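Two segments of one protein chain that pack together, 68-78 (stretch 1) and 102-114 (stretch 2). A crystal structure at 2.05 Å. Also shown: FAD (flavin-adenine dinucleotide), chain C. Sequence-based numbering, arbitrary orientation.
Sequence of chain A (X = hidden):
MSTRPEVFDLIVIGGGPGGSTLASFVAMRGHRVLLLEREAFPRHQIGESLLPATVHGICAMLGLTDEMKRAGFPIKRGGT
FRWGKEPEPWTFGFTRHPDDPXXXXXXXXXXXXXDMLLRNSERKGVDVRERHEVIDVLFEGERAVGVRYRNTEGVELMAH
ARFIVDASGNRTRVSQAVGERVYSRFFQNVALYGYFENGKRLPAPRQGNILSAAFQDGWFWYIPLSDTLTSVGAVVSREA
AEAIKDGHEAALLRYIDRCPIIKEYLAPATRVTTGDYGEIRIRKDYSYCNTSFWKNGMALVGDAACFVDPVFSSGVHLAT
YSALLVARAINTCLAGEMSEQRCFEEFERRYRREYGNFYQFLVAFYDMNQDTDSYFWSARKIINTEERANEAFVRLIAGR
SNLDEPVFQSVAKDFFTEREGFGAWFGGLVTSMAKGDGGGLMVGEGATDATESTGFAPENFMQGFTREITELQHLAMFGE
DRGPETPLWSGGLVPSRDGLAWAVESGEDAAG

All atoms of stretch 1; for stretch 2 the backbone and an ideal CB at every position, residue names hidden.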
ATOM      1  N   MET A  68       1.995  11.583  17.149  1.00 54.84           N
ATOM      2  CA  MET A  68       2.978  10.895  16.306  1.00 55.23           C
ATOM      3  C   MET A  68       4.405  11.153  16.798  1.00 55.26           C
ATOM      4  O   MET A  68       5.213  10.223  16.896  1.00 55.21           O
ATOM      5  CB  MET A  68       2.854  11.356  14.851  1.00 55.19           C
ATOM      6  CG  MET A  68       1.521  11.058  14.188  1.00 56.34           C
ATOM      7  SD  MET A  68       1.448   9.418  13.450  1.00 58.01           S
ATOM      8  CE  MET A  68       2.245   9.756  11.876  1.00 57.10           C
ATOM      9  N   LYS A  69       4.694  12.419  17.108  1.00 55.42           N
ATOM     10  CA  LYS A  69       6.001  12.856  17.612  1.00 55.62           C
ATOM     11  C   LYS A  69       6.422  12.133  18.887  1.00 55.52           C
ATOM     12  O   LYS A  69       7.592  11.777  19.051  1.00 55.74           O
ATOM     13  CB  LYS A  69       5.981  14.356  17.902  1.00 55.90           C
ATOM     14  CG  LYS A  69       5.830  15.265  16.695  1.00 56.62           C
ATOM     15  CD  LYS A  69       5.803  16.724  17.153  1.00 58.05           C
ATOM     16  CE  LYS A  69       6.343  17.667  16.087  1.00 59.00           C
ATOM     17  NZ  LYS A  69       5.366  17.918  14.985  1.00 59.45           N
ATOM     18  N   ARG A  70       5.457  11.924  19.779  1.00 55.27           N
ATOM     19  CA  ARG A  70       5.708  11.415  21.125  1.00 55.02           C
ATOM     20  C   ARG A  70       5.856   9.900  21.138  1.00 54.21           C
ATOM     21  O   ARG A  70       6.242   9.306  22.154  1.00 54.21           O
ATOM     22  CB  ARG A  70       4.576  11.846  22.071  1.00 55.15           C
ATOM     23  CG  ARG A  70       4.322  13.357  22.092  1.00 56.02           C
ATOM     24  CD  ARG A  70       3.400  13.774  23.232  1.00 56.26           C
ATOM     25  NE  ARG A  70       1.975  13.666  22.913  1.00 59.41           N
ATOM     26  CZ  ARG A  70       1.180  12.668  23.305  1.00 60.04           C
ATOM     27  NH1 ARG A  70       1.665  11.669  24.036  1.00 60.86           N
ATOM     28  NH2 ARG A  70      -0.107  12.670  22.967  1.00 59.58           N
ATOM     29  N   ALA A  71       5.565   9.286  19.993  1.00 53.26           N
ATOM     30  CA  ALA A  71       5.494   7.835  19.874  1.00 51.99           C
ATOM     31  C   ALA A  71       6.854   7.146  19.859  1.00 51.15           C
ATOM     32  O   ALA A  71       6.959   5.980  20.235  1.00 51.09           O
ATOM     33  CB  ALA A  71       4.694   7.455  18.647  1.00 52.08           C
ATOM     34  N   GLY A  72       7.886   7.855  19.414  1.00 50.31           N
ATOM     35  CA  GLY A  72       9.227   7.282  19.343  1.00 49.08           C
ATOM     36  C   GLY A  72       9.419   6.398  18.119  1.00 48.29           C
ATOM     37  O   GLY A  72      10.144   5.395  18.168  1.00 48.43           O
ATOM     38  N   PHE A  73       8.746   6.765  17.027  1.00 46.86           N
ATOM     39  CA  PHE A  73       8.922   6.099  15.740  1.00 45.05           C
ATOM     40  C   PHE A  73      10.177   6.682  15.108  1.00 44.63           C
ATOM     41  O   PHE A  73      10.309   7.905  15.046  1.00 44.80           O
ATOM     42  CB  PHE A  73       7.744   6.396  14.791  1.00 44.22           C
ATOM     43  CG  PHE A  73       6.401   5.877  15.254  1.00 42.30           C
ATOM     44  CD1 PHE A  73       6.263   4.603  15.795  1.00 40.70           C
ATOM     45  CD2 PHE A  73       5.260   6.654  15.077  1.00 40.52           C
ATOM     46  CE1 PHE A  73       5.012   4.126  16.190  1.00 40.71           C
ATOM     47  CE2 PHE A  73       4.003   6.192  15.468  1.00 40.29           C
ATOM     48  CZ  PHE A  73       3.874   4.929  16.025  1.00 41.26           C
ATOM     49  N   PRO A  74      11.095   5.823  14.620  1.00 44.02           N
ATOM     50  CA  PRO A  74      12.235   6.318  13.847  1.00 43.67           C
ATOM     51  C   PRO A  74      11.820   7.261  12.727  1.00 43.41           C
ATOM     52  O   PRO A  74      10.797   7.036  12.076  1.00 43.15           O
ATOM     53  CB  PRO A  74      12.837   5.041  13.262  1.00 43.66           C
ATOM     54  CG  PRO A  74      12.522   4.004  14.265  1.00 43.76           C
ATOM     55  CD  PRO A  74      11.145   4.359  14.779  1.00 43.88           C
ATOM     56  N   ILE A  75      12.619   8.303  12.511  1.00 43.25           N
ATOM     57  CA  ILE A  75      12.316   9.349  11.534  1.00 43.06           C
ATOM     58  C   ILE A  75      12.929   8.992  10.190  1.00 42.69           C
ATOM     59  O   ILE A  75      14.146   8.840  10.075  1.00 42.66           O
ATOM     60  CB  ILE A  75      12.838  10.745  11.991  1.00 43.56           C
ATOM     61  CG1 ILE A  75      12.103  11.212  13.253  1.00 44.40           C
ATOM     62  CG2 ILE A  75      12.722  11.797  10.870  1.00 42.69           C
ATOM     63  CD1 ILE A  75      12.705  10.669  14.550  1.00 46.68           C
ATOM     64  N   LYS A  76      12.072   8.869   9.179  1.00 41.81           N
ATOM     65  CA  LYS A  76      12.489   8.451   7.843  1.00 40.68           C
ATOM     66  C   LYS A  76      12.633   9.660   6.918  1.00 40.42           C
ATOM     67  O   LYS A  76      11.647  10.316   6.571  1.00 40.48           O
ATOM     68  CB  LYS A  76      11.477   7.440   7.293  1.00 40.48           C
ATOM     69  CG  LYS A  76      11.699   6.996   5.861  1.00 38.64           C
ATOM     70  CD  LYS A  76      10.423   6.345   5.331  1.00 36.24           C
ATOM     71  CE  LYS A  76      10.644   5.794   3.946  1.00 35.00           C
ATOM     72  NZ  LYS A  76       9.426   5.099   3.444  1.00 33.18           N
ATOM     73  N   ARG A  77      13.868   9.944   6.514  1.00 40.12           N
ATOM     74  CA  ARG A  77      14.168  11.104   5.671  1.00 39.93           C
ATOM     75  C   ARG A  77      14.165  10.766   4.187  1.00 38.92           C
ATOM     76  O   ARG A  77      14.161  11.654   3.330  1.00 38.81           O
ATOM     77  CB  ARG A  77      15.528  11.698   6.054  1.00 40.44           C
ATOM     78  CG  ARG A  77      15.619  12.204   7.484  1.00 43.21           C
ATOM     79  CD  ARG A  77      15.130  13.639   7.620  1.00 46.67           C
ATOM     80  NE  ARG A  77      15.305  14.119   8.992  1.00 50.16           N
ATOM     81  CZ  ARG A  77      14.800  15.257   9.464  1.00 51.59           C
ATOM     82  NH1 ARG A  77      14.078  16.053   8.677  1.00 51.41           N
ATOM     83  NH2 ARG A  77      15.012  15.597  10.732  1.00 52.09           N
ATOM     84  N   GLY A  78      14.175   9.476   3.892  1.00 38.35           N
ATOM     85  CA  GLY A  78      14.234   8.989   2.518  1.00 37.28           C
ATOM     86  C   GLY A  78      14.639   7.537   2.568  1.00 37.24           C
ATOM     87  O   GLY A  78      14.344   6.832   3.542  1.00 36.83           O
ATOM     88  N   UNK A 102       6.728  18.712   4.329  1.00 53.10           N
ATOM     89  CA  UNK A 102       6.682  17.290   3.939  1.00 51.56           C
ATOM     90  C   UNK A 102       8.075  16.661   3.887  1.00 50.01           C
ATOM     91  O   UNK A 102       8.372  15.848   3.003  1.00 50.13           O
ATOM     92  CB  UNK A 102       6.003  17.140   2.576  1.00 51.56           C
ATOM     93  N   UNK A 103       8.916  17.033   4.846  1.00 48.20           N
ATOM     94  CA  UNK A 103      10.326  16.660   4.820  1.00 46.11           C
ATOM     95  C   UNK A 103      10.660  15.233   5.205  1.00 44.75           C
ATOM     96  O   UNK A 103      11.689  14.698   4.780  1.00 44.80           O
ATOM     97  CB  UNK A 103      11.097  17.597   5.752  1.00 46.11           C
ATOM     98  N   UNK A 104       9.795  14.610   6.006  1.00 43.17           N
ATOM     99  CA  UNK A 104      10.080  13.286   6.556  1.00 41.50           C
ATOM    100  C   UNK A 104       8.827  12.436   6.811  1.00 40.56           C
ATOM    101  O   UNK A 104       7.705  12.909   6.699  1.00 39.73           O
ATOM    102  CB  UNK A 104      10.859  13.440   7.864  1.00 41.50           C
ATOM    103  N   UNK A 105       9.046  11.183   7.193  1.00 39.75           N
ATOM    104  CA  UNK A 105       7.973  10.307   7.635  1.00 39.19           C
ATOM    105  C   UNK A 105       8.466   9.447   8.797  1.00 38.82           C
ATOM    106  O   UNK A 105       9.491   9.750   9.406  1.00 38.57           O
ATOM    107  CB  UNK A 105       7.475   9.432   6.483  1.00 39.19           C
ATOM    108  N   UNK A 106       7.730   8.386   9.111  1.00 38.69           N
ATOM    109  CA  UNK A 106       8.114   7.497  10.194  1.00 38.81           C
ATOM    110  C   UNK A 106       8.185   6.047   9.750  1.00 38.62           C
ATOM    111  O   UNK A 106       7.583   5.671   8.738  1.00 38.71           O
ATOM    112  CB  UNK A 106       7.131   7.634  11.358  1.00 38.81           C
ATOM    113  N   UNK A 107       8.930   5.249  10.512  1.00 38.04           N
ATOM    114  CA  UNK A 107       8.917   3.801  10.409  1.00 38.35           C
ATOM    115  C   UNK A 107       8.121   3.305  11.606  1.00 38.69           C
ATOM    116  O   UNK A 107       8.545   3.479  12.754  1.00 38.77           O
ATOM    117  CB  UNK A 107      10.328   3.211  10.373  1.00 38.35           C
ATOM    118  N   UNK A 108       6.963   2.703  11.349  1.00 38.77           N
ATOM    119  CA  UNK A 108       6.022   2.439  12.431  1.00 38.99           C
ATOM    120  C   UNK A 108       5.776   0.972  12.696  1.00 39.62           C
ATOM    121  O   UNK A 108       5.695   0.161  11.771  1.00 39.60           O
ATOM    122  CB  UNK A 108       4.686   3.118  12.124  1.00 38.99           C
ATOM    123  N   UNK A 109       5.661   0.640  13.978  1.00 40.44           N
ATOM    124  CA  UNK A 109       5.090  -0.625  14.385  1.00 41.29           C
ATOM    125  C   UNK A 109       3.601  -0.488  14.110  1.00 41.23           C
ATOM    126  O   UNK A 109       2.927   0.371  14.676  1.00 41.33           O
ATOM    127  CB  UNK A 109       5.388  -0.959  15.848  1.00 41.29           C
ATOM    128  N   UNK A 110       3.099  -1.311  13.199  1.00 41.56           N
ATOM    129  CA  UNK A 110       1.722  -1.166  12.743  1.00 41.97           C
ATOM    130  C   UNK A 110       0.705  -1.419  13.855  1.00 41.77           C
ATOM    131  O   UNK A 110      -0.318  -0.740  13.928  1.00 41.82           O
ATOM    132  CB  UNK A 110       1.459  -2.122  11.578  1.00 41.97           C
ATOM    133  N   UNK A 111       1.005  -2.393  14.714  1.00 41.68           N
ATOM    134  CA  UNK A 111       0.205  -2.658  15.911  1.00 42.10           C
ATOM    135  C   UNK A 111      -0.096  -1.363  16.662  1.00 42.04           C
ATOM    136  O   UNK A 111      -1.269  -1.037  16.890  1.00 42.28           O
ATOM    137  CB  UNK A 111       0.929  -3.644  16.830  1.00 42.10           C
ATOM    138  N   UNK A 112       0.966  -0.620  16.999  1.00 41.74           N
ATOM    139  CA  UNK A 112       0.867   0.639  17.749  1.00 42.02           C
ATOM    140  C   UNK A 112       0.282   1.758  16.916  1.00 40.91           C
ATOM    141  O   UNK A 112      -0.433   2.616  17.429  1.00 40.35           O
ATOM    142  CB  UNK A 112       2.244   1.058  18.267  1.00 42.02           C
ATOM    143  N   UNK A 113       0.633   1.775  15.635  1.00 40.07           N
ATOM    144  CA  UNK A 113       0.198   2.839  14.744  1.00 39.22           C
ATOM    145  C   UNK A 113      -1.298   2.745  14.437  1.00 39.28           C
ATOM    146  O   UNK A 113      -2.011   3.747  14.519  1.00 39.46           O
ATOM    147  CB  UNK A 113       1.004   2.795  13.444  1.00 39.22           C
ATOM    148  N   UNK A 114      -1.765   1.550  14.081  1.00 39.30           N
ATOM    149  CA  UNK A 114      -3.188   1.333  13.805  1.00 39.82           C
ATOM    150  C   UNK A 114      -4.006   1.599  15.074  1.00 40.55           C
ATOM    151  O   UNK A 114      -5.011   2.293  15.020  1.00 40.14           O
ATOM    152  CB  UNK A 114      -3.431  -0.089  13.296  1.00 39.82           C
TER
HETATM  153  PA  FAD C 600      -5.433  -3.443   6.584  1.00 27.39           P
HETATM  154  O1A FAD C 600      -4.252  -2.736   7.196  1.00 28.07           O
HETATM  155  O2A FAD C 600      -5.166  -4.834   6.121  1.00 26.90           O
HETATM  156  O5B FAD C 600      -6.594  -3.489   7.705  1.00 26.81           O
HETATM  157  C5B FAD C 600      -7.871  -4.041   7.426  1.00 28.95           C
HETATM  158  C4B FAD C 600      -8.572  -4.392   8.742  1.00 31.44           C
HETATM  159  O4B FAD C 600      -9.799  -5.051   8.502  1.00 31.30           O
HETATM  160  C3B FAD C 600      -7.725  -5.344   9.580  1.00 33.36           C
HETATM  161  O3B FAD C 600      -7.547  -4.760  10.851  1.00 36.68           O
HETATM  162  C2B FAD C 600      -8.548  -6.611   9.695  1.00 33.90           C
HETATM  163  O2B FAD C 600      -8.457  -7.131  10.992  1.00 31.82           O
HETATM  164  C1B FAD C 600      -9.953  -6.121   9.400  1.00 33.58           C
HETATM  165  N9A FAD C 600     -10.858  -7.114   8.793  1.00 35.59           N
HETATM  166  C8A FAD C 600     -10.583  -8.084   7.862  1.00 35.61           C
HETATM  167  N7A FAD C 600     -11.736  -8.737   7.587  1.00 36.82           N
HETATM  168  C5A FAD C 600     -12.741  -8.192   8.314  1.00 36.30           C
HETATM  169  C6A FAD C 600     -14.112  -8.471   8.435  1.00 35.67           C
HETATM  170  N6A FAD C 600     -14.664  -9.537   7.842  1.00 35.08           N
HETATM  171  N1A FAD C 600     -14.873  -7.706   9.286  1.00 34.72           N
HETATM  172  C2A FAD C 600     -14.313  -6.706  10.039  1.00 35.06           C
HETATM  173  N3A FAD C 600     -12.963  -6.451   9.921  1.00 35.80           N
HETATM  174  C4A FAD C 600     -12.195  -7.172   9.073  1.00 35.76           C
HETATM  175  N1  FAD C 600       2.627  -0.278   2.993  1.00 26.79           N
HETATM  176  C2  FAD C 600       3.331   0.817   3.411  1.00 27.58           C
HETATM  177  O2  FAD C 600       2.740   1.892   3.481  1.00 27.48           O
HETATM  178  N3  FAD C 600       4.673   0.688   3.722  1.00 27.48           N
HETATM  179  C4  FAD C 600       5.310  -0.545   3.629  1.00 28.11           C
HETATM  180  O4  FAD C 600       6.500  -0.668   3.927  1.00 28.29           O
HETATM  181  C4X FAD C 600       4.595  -1.653   3.191  1.00 28.01           C
HETATM  182  N5  FAD C 600       5.192  -2.895   3.085  1.00 27.79           N
HETATM  183  C5X FAD C 600       4.454  -3.981   2.656  1.00 27.53           C
HETATM  184  C6  FAD C 600       5.049  -5.241   2.535  1.00 27.51           C
HETATM  185  C7  FAD C 600       4.291  -6.338   2.097  1.00 27.65           C
HETATM  186  C7M FAD C 600       4.994  -7.623   1.762  1.00 25.87           C
HETATM  187  C8  FAD C 600       2.938  -6.176   1.773  1.00 27.39           C
HETATM  188  C8M FAD C 600       2.141  -7.275   1.106  1.00 27.78           C
HETATM  189  C9  FAD C 600       2.351  -4.923   1.907  1.00 27.85           C
HETATM  190  C9A FAD C 600       3.099  -3.822   2.342  1.00 27.85           C
HETATM  191  N10 FAD C 600       2.487  -2.590   2.471  1.00 27.92           N
HETATM  192  C10 FAD C 600       3.232  -1.505   2.883  1.00 27.86           C
HETATM  193  C1' FAD C 600       0.993  -2.435   2.242  1.00 28.31           C
HETATM  194  C2' FAD C 600       0.168  -2.317   3.528  1.00 29.21           C
HETATM  195  O2' FAD C 600       0.274  -3.541   4.226  1.00 28.68           O
HETATM  196  C3' FAD C 600      -1.312  -2.050   3.211  1.00 27.50           C
HETATM  197  O3' FAD C 600      -1.441  -1.236   2.066  1.00 28.41           O
HETATM  198  C4' FAD C 600      -2.090  -1.336   4.317  1.00 28.28           C
HETATM  199  O4' FAD C 600      -2.086  -2.130   5.482  1.00 27.62           O
HETATM  200  C5' FAD C 600      -3.532  -1.117   3.857  1.00 26.01           C
HETATM  201  O5' FAD C 600      -4.328  -0.768   4.956  1.00 27.86           O
HETATM  202  P   FAD C 600      -5.899  -1.104   4.988  1.00 25.76           P
HETATM  203  O1P FAD C 600      -6.570  -0.189   5.990  1.00 26.39           O
HETATM  204  O2P FAD C 600      -6.506  -0.915   3.633  1.00 22.01           O
HETATM  205  O3P FAD C 600      -5.995  -2.652   5.324  1.00 23.76           O

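Position 102 has positive phi (58°) and no atom of stretch 1 within 5.5 Å of its CB, so stretch 1 sets no preference; glycine or asparagine tolerates such angles well, but the residue is Tyr 102. At 103 an ideal CB would lie 4.5 Å from Arg 77 NH1, leaving room for a small residue; it is Gly 103, whose O shares a water with Arg 77 O.

The CB of 104 points toward stretch 1, 3.9 Å from Ile 75 CG2. An aliphatic or aromatic side chain would suit. Phe 104 takes chi1 p and sets CD1 3.7 Å from Ile 75 CG2.

Position 105 pairs with Lys 76 in an antiparallel bridge whose backbone bonds, Lys 76 N to the O of 105 (2.7 Å) and the N of 105 to Lys 76 O (2.8 Å), any residue but proline could make. Its CB shares a face with the extended Lys 76 chain, which favours something modest in size, and the residue is Ala 105.

At 106 the CB lies on the Ile 75 face, 3.7 Å from Phe 73 CB, beside an apolar surface that leads to Lys 69. A long apolar or aromatic residue fits. Tyr 106 (chi1 m) runs along it: CD2 is 3.7 Å from Met 68 CE, and OH reaches to 3.8 Å from Lys 69 CA. Its ring lies oblique to that of Phe 73.

The backbone N of 107 donates to Pro 74 O (3.0 Å), excluding proline there, while the sideways CB would suit a flexible chain, polar or aliphatic. Gln 107 brings NE2 to 3.8 Å from Lys 76 CG; its amide is hydrogen-bonded elsewhere in the structure.

Position 108 has its CB 4.2 Å from Phe 73 CE1, where valine, isoleucine or leucine could meet the ring. Val 108 CG1 lies over one face, 3.8 Å from the centroid of the Phe 73 ring.

At 109, the N-cap, Asp, Ser, Thr or Asn would be usual; it is Glu 109. At 110, 111 and 114 stretch 1 has no atom within 5.5 Å of the CB, so it would allow many side chains. They are Arg 110, which donates from NH2 to FAD O4' (a very short 2.3 Å), Ala 111, and Asp 114, whose OD2 forms a salt bridge with Arg 110 NH1 (2.8 Å).

The CB of 112 points toward stretch 1, where Ala 71 O offers an acceptor, so a long donor such as lysine or arginine suits. Arg 112 donates from NH2 (2.8 Å) and NH1 (3.2 Å) to Ala 71 O, its guanidinium face meeting Phe 73 CE1.

The CB of 113 lies 4.4 Å from Phe 73 CZ and invites a large apolar residue; Phe 113 sets CE1 3.6 Å from Met 68 SD, at its ring edge.

Stretch 2 102-114: YGFAYQVERARFD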
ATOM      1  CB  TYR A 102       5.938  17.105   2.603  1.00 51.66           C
ATOM      2  CG  TYR A 102       4.535  17.675   2.602  1.00 52.09           C
ATOM      3  CD1 TYR A 102       3.444  16.905   3.028  1.00 51.88           C
ATOM      4  CD2 TYR A 102       4.293  18.987   2.174  1.00 52.15           C
ATOM      5  CE1 TYR A 102       2.152  17.432   3.032  1.00 51.60           C
ATOM      6  CE2 TYR A 102       3.002  19.520   2.175  1.00 51.81           C
ATOM      7  CZ  TYR A 102       1.941  18.735   2.605  1.00 51.93           C
ATOM      8  OH  TYR A 102       0.669  19.259   2.603  1.00 52.01           O
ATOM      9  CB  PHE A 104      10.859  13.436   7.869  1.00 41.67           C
ATOM     10  CG  PHE A 104      10.038  14.003   9.000  1.00 41.37           C
ATOM     11  CD1 PHE A 104       9.404  13.160   9.911  1.00 40.16           C
ATOM     12  CD2 PHE A 104       9.899  15.381   9.152  1.00 41.11           C
ATOM     13  CE1 PHE A 104       8.639  13.677  10.956  1.00 40.70           C
ATOM     14  CE2 PHE A 104       9.142  15.913  10.199  1.00 42.45           C
ATOM     15  CZ  PHE A 104       8.505  15.057  11.103  1.00 41.88           C
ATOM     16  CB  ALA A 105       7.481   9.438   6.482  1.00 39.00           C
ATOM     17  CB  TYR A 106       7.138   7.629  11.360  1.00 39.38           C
ATOM     18  CG  TYR A 106       7.079   8.998  12.022  1.00 40.69           C
ATOM     19  CD1 TYR A 106       8.150   9.481  12.791  1.00 41.86           C
ATOM     20  CD2 TYR A 106       5.936   9.792  11.914  1.00 41.43           C
ATOM     21  CE1 TYR A 106       8.084  10.737  13.422  1.00 41.81           C
ATOM     22  CE2 TYR A 106       5.856  11.040  12.536  1.00 42.24           C
ATOM     23  CZ  TYR A 106       6.933  11.507  13.286  1.00 42.39           C
ATOM     24  OH  TYR A 106       6.846  12.740  13.900  1.00 42.99           O
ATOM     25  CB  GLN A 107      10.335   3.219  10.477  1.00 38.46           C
ATOM     26  CG  GLN A 107      11.372   3.879   9.584  1.00 38.05           C
ATOM     27  CD  GLN A 107      11.268   3.462   8.126  1.00 38.93           C
ATOM     28  OE1 GLN A 107      10.196   3.081   7.650  1.00 37.78           O
ATOM     29  NE2 GLN A 107      12.389   3.548   7.401  1.00 37.22           N
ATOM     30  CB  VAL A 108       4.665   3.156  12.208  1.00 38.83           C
ATOM     31  CG1 VAL A 108       4.881   4.631  11.900  1.00 39.09           C
ATOM     32  CG2 VAL A 108       3.837   2.483  11.091  1.00 38.56           C
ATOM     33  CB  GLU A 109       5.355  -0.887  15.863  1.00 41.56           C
ATOM     34  CG  GLU A 109       6.727  -1.480  16.128  1.00 44.08           C
ATOM     35  CD  GLU A 109       7.130  -1.400  17.583  1.00 46.68           C
ATOM     36  OE1 GLU A 109       7.686  -0.350  17.984  1.00 46.68           O
ATOM     37  OE2 GLU A 109       6.899  -2.395  18.311  1.00 46.91           O
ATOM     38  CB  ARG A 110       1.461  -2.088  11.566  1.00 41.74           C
ATOM     39  CG  ARG A 110       0.409  -1.583  10.660  1.00 44.03           C
ATOM     40  CD  ARG A 110       0.847  -0.323   9.938  1.00 44.68           C
ATOM     41  NE  ARG A 110       0.130  -0.162   8.678  1.00 47.62           N
ATOM     42  CZ  ARG A 110      -0.929  -0.870   8.286  1.00 48.10           C
ATOM     43  NH1 ARG A 110      -1.476  -1.801   9.051  1.00 46.88           N
ATOM     44  NH2 ARG A 110      -1.470  -0.612   7.113  1.00 49.96           N
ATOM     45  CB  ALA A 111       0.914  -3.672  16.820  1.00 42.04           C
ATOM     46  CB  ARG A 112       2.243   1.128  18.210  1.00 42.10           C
ATOM     47  CG  ARG A 112       3.157   0.114  18.866  1.00 43.61           C
ATOM     48  CD  ARG A 112       4.488   0.799  19.190  1.00 44.36           C
ATOM     49  NE  ARG A 112       4.276   2.070  19.885  1.00 49.93           N
ATOM     50  CZ  ARG A 112       5.087   3.126  19.825  1.00 52.30           C
ATOM     51  NH1 ARG A 112       6.196   3.099  19.092  1.00 53.78           N
ATOM     52  NH2 ARG A 112       4.784   4.222  20.509  1.00 53.77           N
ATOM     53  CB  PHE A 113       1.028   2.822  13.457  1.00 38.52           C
ATOM     54  CG  PHE A 113       0.667   3.903  12.491  1.00 37.95           C
ATOM     55  CD1 PHE A 113       1.020   5.221  12.742  1.00 37.42           C
ATOM     56  CD2 PHE A 113      -0.025   3.604  11.316  1.00 37.86           C
ATOM     57  CE1 PHE A 113       0.684   6.231  11.848  1.00 35.51           C
ATOM     58  CE2 PHE A 113      -0.358   4.603  10.412  1.00 36.83           C
ATOM     59  CZ  PHE A 113      -0.005   5.927  10.684  1.00 37.20           C
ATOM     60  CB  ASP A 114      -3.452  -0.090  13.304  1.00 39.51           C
ATOM     61  CG  ASP A 114      -2.850  -0.360  11.922  1.00 39.03           C
ATOM     62  OD1 ASP A 114      -2.209   0.540  11.355  1.00 37.35           O
ATOM     63  OD2 ASP A 114      -3.019  -1.485  11.406  1.00 39.18           O
TER
HETATM   64  O   HOH W   1      14.090  14.787   3.501  1.00 52.75           O
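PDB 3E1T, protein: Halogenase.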